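Local coordinates for protein putative peptidase (Bacteroides fragilis, PDB 5DYN) that is a clostripain-family (C11) cysteine protease, here its C-terminal part, that probably activates the Bacteroides fragilis toxin by proteolytic cleavage, at residues B[25-36]-B[47-58]. Residues are numbered along the deposited sequence; the frame is centred on the assembly and turned at random.
With NA (sodium ion), chain J.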
ATOM      1  N   LEU B  25     -11.683   3.445   8.518  1.00 44.66           N
ATOM      2  CA  LEU B  25     -11.824   3.101   7.111  1.00 40.70           C
ATOM      3  C   LEU B  25     -12.079   1.614   6.910  1.00 38.19           C
ATOM      4  O   LEU B  25     -11.556   0.782   7.646  1.00 42.28           O
ATOM      5  CB  LEU B  25     -10.571   3.532   6.347  1.00 35.15           C
ATOM      6  CG  LEU B  25     -10.192   5.004   6.521  1.00 36.59           C
ATOM      7  CD1 LEU B  25      -8.841   5.293   5.894  1.00 39.47           C
ATOM      8  CD2 LEU B  25     -11.263   5.902   5.921  1.00 40.72           C
ATOM      9  N   ASP B  26     -12.893   1.280   5.915  1.00 40.45           N
ATOM     10  CA  ASP B  26     -13.086  -0.117   5.550  1.00 42.24           C
ATOM     11  C   ASP B  26     -11.796  -0.663   4.952  1.00 47.62           C
ATOM     12  O   ASP B  26     -11.382  -1.786   5.249  1.00 43.87           O
ATOM     13  CB  ASP B  26     -14.245  -0.272   4.560  1.00 42.43           C
ATOM     14  CG  ASP B  26     -14.334  -1.676   3.979  1.00 47.18           C
ATOM     15  OD1 ASP B  26     -14.023  -2.647   4.702  1.00 58.06           O
ATOM     16  OD2 ASP B  26     -14.714  -1.810   2.796  1.00 49.33           O
ATOM     17  N   PHE B  27     -11.161   0.147   4.112  1.00 38.07           N
ATOM     18  CA  PHE B  27      -9.935  -0.259   3.444  1.00 40.99           C
ATOM     19  C   PHE B  27      -8.965   0.906   3.298  1.00 39.65           C
ATOM     20  O   PHE B  27      -9.377   2.058   3.164  1.00 35.87           O
ATOM     21  CB  PHE B  27     -10.248  -0.855   2.065  1.00 41.33           C
ATOM     22  CG  PHE B  27     -11.046   0.058   1.169  1.00 44.69           C
ATOM     23  CD1 PHE B  27     -10.418   1.037   0.410  1.00 39.65           C
ATOM     24  CD2 PHE B  27     -12.423  -0.075   1.072  1.00 41.24           C
ATOM     25  CE1 PHE B  27     -11.151   1.874  -0.415  1.00 38.55           C
ATOM     26  CE2 PHE B  27     -13.160   0.758   0.248  1.00 38.75           C
ATOM     27  CZ  PHE B  27     -12.524   1.732  -0.496  1.00 39.96           C
ATOM     28  N   LEU B  28      -7.674   0.595   3.338  1.00 37.68           N
ATOM     29  CA  LEU B  28      -6.639   1.555   2.977  1.00 32.53           C
ATOM     30  C   LEU B  28      -5.941   1.063   1.716  1.00 35.69           C
ATOM     31  O   LEU B  28      -5.027   0.243   1.780  1.00 40.13           O
ATOM     32  CB  LEU B  28      -5.631   1.749   4.112  1.00 34.80           C
ATOM     33  CG  LEU B  28      -6.025   2.693   5.253  1.00 35.87           C
ATOM     34  CD1 LEU B  28      -7.054   2.051   6.168  1.00 36.07           C
ATOM     35  CD2 LEU B  28      -4.796   3.125   6.043  1.00 37.72           C
ATOM     36  N   PHE B  29      -6.392   1.555   0.568  1.00 31.82           N
ATOM     37  CA  PHE B  29      -5.851   1.114  -0.711  1.00 32.72           C
ATOM     38  C   PHE B  29      -4.661   1.980  -1.116  1.00 35.81           C
ATOM     39  O   PHE B  29      -4.816   3.158  -1.441  1.00 35.34           O
ATOM     40  CB  PHE B  29      -6.938   1.151  -1.793  1.00 31.64           C
ATOM     41  CG  PHE B  29      -6.454   0.758  -3.164  1.00 39.16           C
ATOM     42  CD1 PHE B  29      -5.419  -0.152  -3.324  1.00 33.77           C
ATOM     43  CD2 PHE B  29      -7.033   1.310  -4.296  1.00 33.09           C
ATOM     44  CE1 PHE B  29      -4.974  -0.502  -4.583  1.00 33.92           C
ATOM     45  CE2 PHE B  29      -6.593   0.962  -5.557  1.00 35.85           C
ATOM     46  CZ  PHE B  29      -5.561   0.053  -5.701  1.00 39.90           C
ATOM     47  N   PHE B  30      -3.472   1.384  -1.090  1.00 34.28           N
ATOM     48  CA  PHE B  30      -2.261   2.059  -1.541  1.00 30.59           C
ATOM     49  C   PHE B  30      -1.925   1.690  -2.980  1.00 32.54           C
ATOM     50  O   PHE B  30      -1.245   0.695  -3.235  1.00 32.95           O
ATOM     51  CB  PHE B  30      -1.076   1.717  -0.635  1.00 31.10           C
ATOM     52  CG  PHE B  30      -1.037   2.506   0.639  1.00 32.40           C
ATOM     53  CD1 PHE B  30      -1.809   2.133   1.725  1.00 31.02           C
ATOM     54  CD2 PHE B  30      -0.223   3.619   0.753  1.00 30.74           C
ATOM     55  CE1 PHE B  30      -1.774   2.858   2.899  1.00 32.27           C
ATOM     56  CE2 PHE B  30      -0.184   4.350   1.926  1.00 33.25           C
ATOM     57  CZ  PHE B  30      -0.962   3.968   2.999  1.00 27.02           C
ATOM     58  N   ASP B  31      -2.409   2.492  -3.921  1.00 35.99           N
ATOM     59  CA  ASP B  31      -1.996   2.362  -5.311  1.00 35.04           C
ATOM     60  C   ASP B  31      -0.595   2.949  -5.443  1.00 35.97           C
ATOM     61  O   ASP B  31      -0.403   3.989  -6.075  1.00 31.49           O
ATOM     62  CB  ASP B  31      -2.974   3.072  -6.248  1.00 33.58           C
ATOM     63  CG  ASP B  31      -2.973   2.486  -7.646  1.00 37.95           C
ATOM     64  OD1 ASP B  31      -2.084   1.656  -7.944  1.00 36.40           O
ATOM     65  OD2 ASP B  31      -3.853   2.862  -8.451  1.00 35.68           O
ATOM     66  N   ALA B  32       0.373   2.279  -4.823  1.00 31.91           N
ATOM     67  CA  ALA B  32       1.739   2.775  -4.732  1.00 28.87           C
ATOM     68  C   ALA B  32       2.695   1.620  -4.455  1.00 30.58           C
ATOM     69  O   ALA B  32       2.277   0.556  -3.999  1.00 34.90           O
ATOM     70  CB  ALA B  32       1.850   3.835  -3.648  1.00 28.41           C
ATOM     71  N   CYS B  33       3.978   1.836  -4.725  1.00 29.59           N
ATOM     72  CA  CYS B  33       4.978   0.777  -4.622  1.00 35.24           C
ATOM     73  C   CYS B  33       5.264   0.337  -3.190  1.00 30.50           C
ATOM     74  O   CYS B  33       5.266   1.151  -2.272  1.00 30.16           O
ATOM     75  CB  CYS B  33       6.288   1.227  -5.272  1.00 36.31           C
ATOM     76  SG  CYS B  33       6.375   0.945  -7.051  1.00 38.49           S
ATOM     77  N   PHE B  34       5.486  -0.965  -3.020  1.00 33.19           N
ATOM     78  CA  PHE B  34       6.116  -1.516  -1.819  1.00 28.97           C
ATOM     79  C   PHE B  34       5.338  -1.322  -0.518  1.00 30.49           C
ATOM     80  O   PHE B  34       5.897  -1.507   0.560  1.00 30.73           O
ATOM     81  CB  PHE B  34       7.509  -0.899  -1.637  1.00 29.63           C
ATOM     82  CG  PHE B  34       8.459  -1.162  -2.775  1.00 30.15           C
ATOM     83  CD1 PHE B  34       8.680  -2.451  -3.237  1.00 28.85           C
ATOM     84  CD2 PHE B  34       9.152  -0.116  -3.367  1.00 34.68           C
ATOM     85  CE1 PHE B  34       9.571  -2.691  -4.274  1.00 29.16           C
ATOM     86  CE2 PHE B  34      10.041  -0.347  -4.406  1.00 30.56           C
ATOM     87  CZ  PHE B  34      10.252  -1.636  -4.856  1.00 31.24           C
ATOM     88  N   MET B  35       4.063  -0.962  -0.604  1.00 28.78           N
ATOM     89  CA  MET B  35       3.334  -0.567   0.598  1.00 31.65           C
ATOM     90  C   MET B  35       2.709  -1.738   1.361  1.00 35.79           C
ATOM     91  O   MET B  35       2.252  -1.568   2.494  1.00 36.38           O
ATOM     92  CB  MET B  35       2.249   0.452   0.247  1.00 28.61           C
ATOM     93  CG  MET B  35       2.792   1.770  -0.284  1.00 31.87           C
ATOM     94  SD  MET B  35       4.200   2.405   0.654  1.00 29.39           S
ATOM     95  CE  MET B  35       3.461   2.728   2.255  1.00 32.91           C
ATOM     96  N   GLU B  36       2.687  -2.923   0.760  1.00 26.57           N
ATOM     97  CA  GLU B  36       2.145  -4.077   1.466  1.00 31.37           C
ATOM     98  C   GLU B  36       3.231  -4.684   2.346  1.00 34.38           C
ATOM     99  O   GLU B  36       3.698  -5.802   2.115  1.00 30.28           O
ATOM    100  CB  GLU B  36       1.586  -5.113   0.491  1.00 28.92           C
ATOM    101  CG  GLU B  36       0.559  -6.063   1.110  1.00 30.96           C
ATOM    102  CD  GLU B  36      -0.776  -5.391   1.426  1.00 35.45           C
ATOM    103  OE1 GLU B  36      -0.961  -4.211   1.065  1.00 35.33           O
ATOM    104  OE2 GLU B  36      -1.650  -6.050   2.031  1.00 31.15           O
ATOM    105  N   CYS B  47      -6.154   2.425  11.762  1.00 49.43           N
ATOM    106  CA  CYS B  47      -6.746   3.381  10.830  1.00 42.55           C
ATOM    107  C   CYS B  47      -7.835   2.761   9.975  1.00 40.61           C
ATOM    108  O   CYS B  47      -8.674   3.465   9.415  1.00 45.84           O
ATOM    109  CB  CYS B  47      -5.672   3.979   9.927  1.00 35.18           C
ATOM    110  SG  CYS B  47      -4.498   5.009  10.803  1.00 38.18           S
ATOM    111  N   GLY B  48      -7.819   1.440   9.869  1.00 42.20           N
ATOM    112  CA  GLY B  48      -8.777   0.762   9.026  1.00 40.37           C
ATOM    113  C   GLY B  48      -8.804  -0.730   9.245  1.00 38.89           C
ATOM    114  O   GLY B  48      -8.165  -1.246  10.160  1.00 50.08           O
ATOM    115  N   SER B  49      -9.547  -1.424   8.392  1.00 36.39           N
ATOM    116  CA  SER B  49      -9.710  -2.863   8.520  1.00 40.39           C
ATOM    117  C   SER B  49      -8.768  -3.632   7.596  1.00 38.30           C
ATOM    118  O   SER B  49      -8.175  -4.628   8.002  1.00 37.14           O
ATOM    119  CB  SER B  49     -11.160  -3.251   8.238  1.00 36.04           C
ATOM    120  OG  SER B  49     -12.045  -2.454   9.004  1.00 49.86           O
ATOM    121  N   TYR B  50      -8.627  -3.167   6.357  1.00 36.45           N
ATOM    122  CA  TYR B  50      -7.818  -3.887   5.376  1.00 39.88           C
ATOM    123  C   TYR B  50      -6.798  -3.005   4.661  1.00 37.86           C
ATOM    124  O   TYR B  50      -7.093  -1.871   4.281  1.00 35.62           O
ATOM    125  CB  TYR B  50      -8.727  -4.562   4.349  1.00 38.34           C
ATOM    126  CG  TYR B  50      -9.660  -5.573   4.969  1.00 41.18           C
ATOM    127  CD1 TYR B  50      -9.216  -6.849   5.291  1.00 40.19           C
ATOM    128  CD2 TYR B  50     -10.983  -5.248   5.250  1.00 41.35           C
ATOM    129  CE1 TYR B  50     -10.062  -7.776   5.867  1.00 43.75           C
ATOM    130  CE2 TYR B  50     -11.837  -6.168   5.826  1.00 39.14           C
ATOM    131  CZ  TYR B  50     -11.370  -7.431   6.133  1.00 43.67           C
ATOM    132  OH  TYR B  50     -12.211  -8.355   6.706  1.00 45.77           O
ATOM    133  N   LEU B  51      -5.593  -3.545   4.489  1.00 37.49           N
ATOM    134  CA  LEU B  51      -4.530  -2.877   3.746  1.00 34.22           C
ATOM    135  C   LEU B  51      -4.387  -3.503   2.364  1.00 34.58           C
ATOM    136  O   LEU B  51      -4.180  -4.710   2.243  1.00 34.49           O
ATOM    137  CB  LEU B  51      -3.201  -2.961   4.501  1.00 31.41           C
ATOM    138  CG  LEU B  51      -1.987  -2.371   3.781  1.00 30.35           C
ATOM    139  CD1 LEU B  51      -2.105  -0.859   3.678  1.00 37.81           C
ATOM    140  CD2 LEU B  51      -0.693  -2.762   4.467  1.00 28.15           C
ATOM    141  N   ILE B  52      -4.500  -2.683   1.325  1.00 29.09           N
ATOM    142  CA  ILE B  52      -4.447  -3.178  -0.046  1.00 29.32           C
ATOM    143  C   ILE B  52      -3.320  -2.528  -0.841  1.00 33.27           C
ATOM    144  O   ILE B  52      -3.335  -1.318  -1.072  1.00 30.57           O
ATOM    145  CB  ILE B  52      -5.776  -2.929  -0.783  1.00 33.77           C
ATOM    146  CG1 ILE B  52      -6.963  -3.292   0.110  1.00 35.53           C
ATOM    147  CG2 ILE B  52      -5.811  -3.699  -2.098  1.00 31.58           C
ATOM    148  CD1 ILE B  52      -8.292  -2.804  -0.418  1.00 40.52           C
ATOM    149  N   SER B  53      -2.352  -3.337  -1.262  1.00 31.41           N
ATOM    150  CA  SER B  53      -1.231  -2.853  -2.059  1.00 32.00           C
ATOM    151  C   SER B  53      -0.401  -4.021  -2.580  1.00 34.67           C
ATOM    152  O   SER B  53      -0.834  -5.175  -2.528  1.00 37.62           O
ATOM    153  CB  SER B  53      -0.349  -1.905  -1.236  1.00 33.73           C
ATOM    154  OG  SER B  53       0.618  -1.262  -2.049  1.00 35.43           O
ATOM    155  N   SER B  54       0.788  -3.717  -3.090  1.00 29.20           N
ATOM    156  CA  SER B  54       1.725  -4.751  -3.505  1.00 30.36           C
ATOM    157  C   SER B  54       2.946  -4.723  -2.607  1.00 30.06           C
ATOM    158  O   SER B  54       3.385  -3.653  -2.199  1.00 34.44           O
ATOM    159  CB  SER B  54       2.147  -4.562  -4.963  1.00 32.09           C
ATOM    160  OG  SER B  54       3.126  -5.515  -5.337  1.00 26.19           O
ATOM    161  N   PRO B  55       3.496  -5.902  -2.286  1.00 31.80           N
ATOM    162  CA  PRO B  55       4.747  -5.955  -1.525  1.00 32.41           C
ATOM    163  C   PRO B  55       5.925  -5.513  -2.386  1.00 36.41           C
ATOM    164  O   PRO B  55       6.980  -5.139  -1.867  1.00 28.81           O
ATOM    165  CB  PRO B  55       4.860  -7.431  -1.136  1.00 32.03           C
ATOM    166  CG  PRO B  55       4.109  -8.152  -2.208  1.00 36.09           C
ATOM    167  CD  PRO B  55       2.967  -7.246  -2.581  1.00 30.62           C
ATOM    168  N   THR B  56       5.732  -5.555  -3.702  1.00 27.62           N
ATOM    169  CA  THR B  56       6.764  -5.142  -4.641  1.00 30.95           C
ATOM    170  C   THR B  56       6.300  -3.916  -5.435  1.00 35.55           C
ATOM    171  O   THR B  56       5.471  -3.137  -4.956  1.00 30.52           O
ATOM    172  CB  THR B  56       7.142  -6.297  -5.598  1.00 33.82           C
ATOM    173  OG1 THR B  56       8.166  -5.860  -6.501  1.00 33.91           O
ATOM    174  CG2 THR B  56       5.925  -6.776  -6.389  1.00 28.10           C
ATOM    175  N   GLU B  57       6.832  -3.737  -6.640  1.00 33.04           N
ATOM    176  CA  GLU B  57       6.523  -2.550  -7.433  1.00 33.60           C
ATOM    177  C   GLU B  57       5.128  -2.581  -8.058  1.00 31.35           C
ATOM    178  O   GLU B  57       4.663  -3.621  -8.528  1.00 30.92           O
ATOM    179  CB  GLU B  57       7.573  -2.362  -8.525  1.00 32.03           C
ATOM    180  CG  GLU B  57       8.979  -2.216  -7.981  1.00 35.02           C
ATOM    181  CD  GLU B  57      10.018  -2.074  -9.071  1.00 37.34           C
ATOM    182  OE1 GLU B  57       9.834  -1.216  -9.960  1.00 29.46           O
ATOM    183  OE2 GLU B  57      11.021  -2.821  -9.035  1.00 27.29           O
ATOM    184  N   ILE B  58       4.474  -1.423  -8.051  1.00 31.47           N
ATOM    185  CA  ILE B  58       3.165  -1.238  -8.669  1.00 33.06           C
ATOM    186  C   ILE B  58       3.321  -0.666 -10.081  1.00 32.79           C
ATOM    187  O   ILE B  58       4.100   0.263 -10.289  1.00 32.31           O
ATOM    188  CB  ILE B  58       2.274  -0.302  -7.811  1.00 35.65           C
ATOM    189  CG1 ILE B  58       1.638  -1.076  -6.656  1.00 30.08           C
ATOM    190  CG2 ILE B  58       1.188   0.362  -8.652  1.00 30.93           C
ATOM    191  CD1 ILE B  58       0.629  -2.111  -7.105  1.00 32.90           C
TER
HETATM  192 NA    NA J 405       7.035  -3.935   0.480  1.00 40.08          NA
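Ile52 and Phe29 face the same side of two neighbouring parallel strands, and the isoleucine can be followed outward from its backbone. Its CB already touches the phenylalanine ring at CD1 (3.8 Å). From there the two branches part: CG2 stays against Phe29 CD1 and CE1, while CG1, anti to the carbonyl carbon (chi1 -44°), runs back along the sheet and delivers CD1 to Phe27 CB at 3.7 Å. A beta-branched residue suits this place, since it favours the extended backbone and its two branches reach the Phe29 ring and Phe27 CB at once. Its main chain is gripped as well: Ile52 N donates to Leu28 O (3.0 Å, nearly straight), and Ile52 O, which also lies at the edge of the Phe29 ring, accepts from Phe30 N (2.7 Å).

On the other face Leu51 CD1 packs on Phe30 CD1 (3.6 Å), a leucine's branched, apolar end suiting a buried aromatic neighbour. At Ser53 the short hydroxyl continues the pairing, OG donating to a lone pair of Phe30 O at 3.0 Å. Beyond it the loops stay joined: Ile58 N donates to Cys33 SG, Phe34 N to Thr56 O, and a sodium ion is held by Phe34 O and Pro55 O (2.7 and 2.6 Å), with Ser212 as third ligand.

The two strands are the parallel pair of a beta-alpha-beta unit through helix 38-43, as expected of the caspase-like clan CD fold. Helix 78-92 covers the Phe27 and Ile52 face, and helix 12-18 meets Phe30 on the other. Strand 110-115 flanks 50-53, whereas 25-31, outermost in its own chain, pairs with a parallel strand of the other chain of the assembly, probably the N-terminal part of the same protein, extending the sheet across the interface.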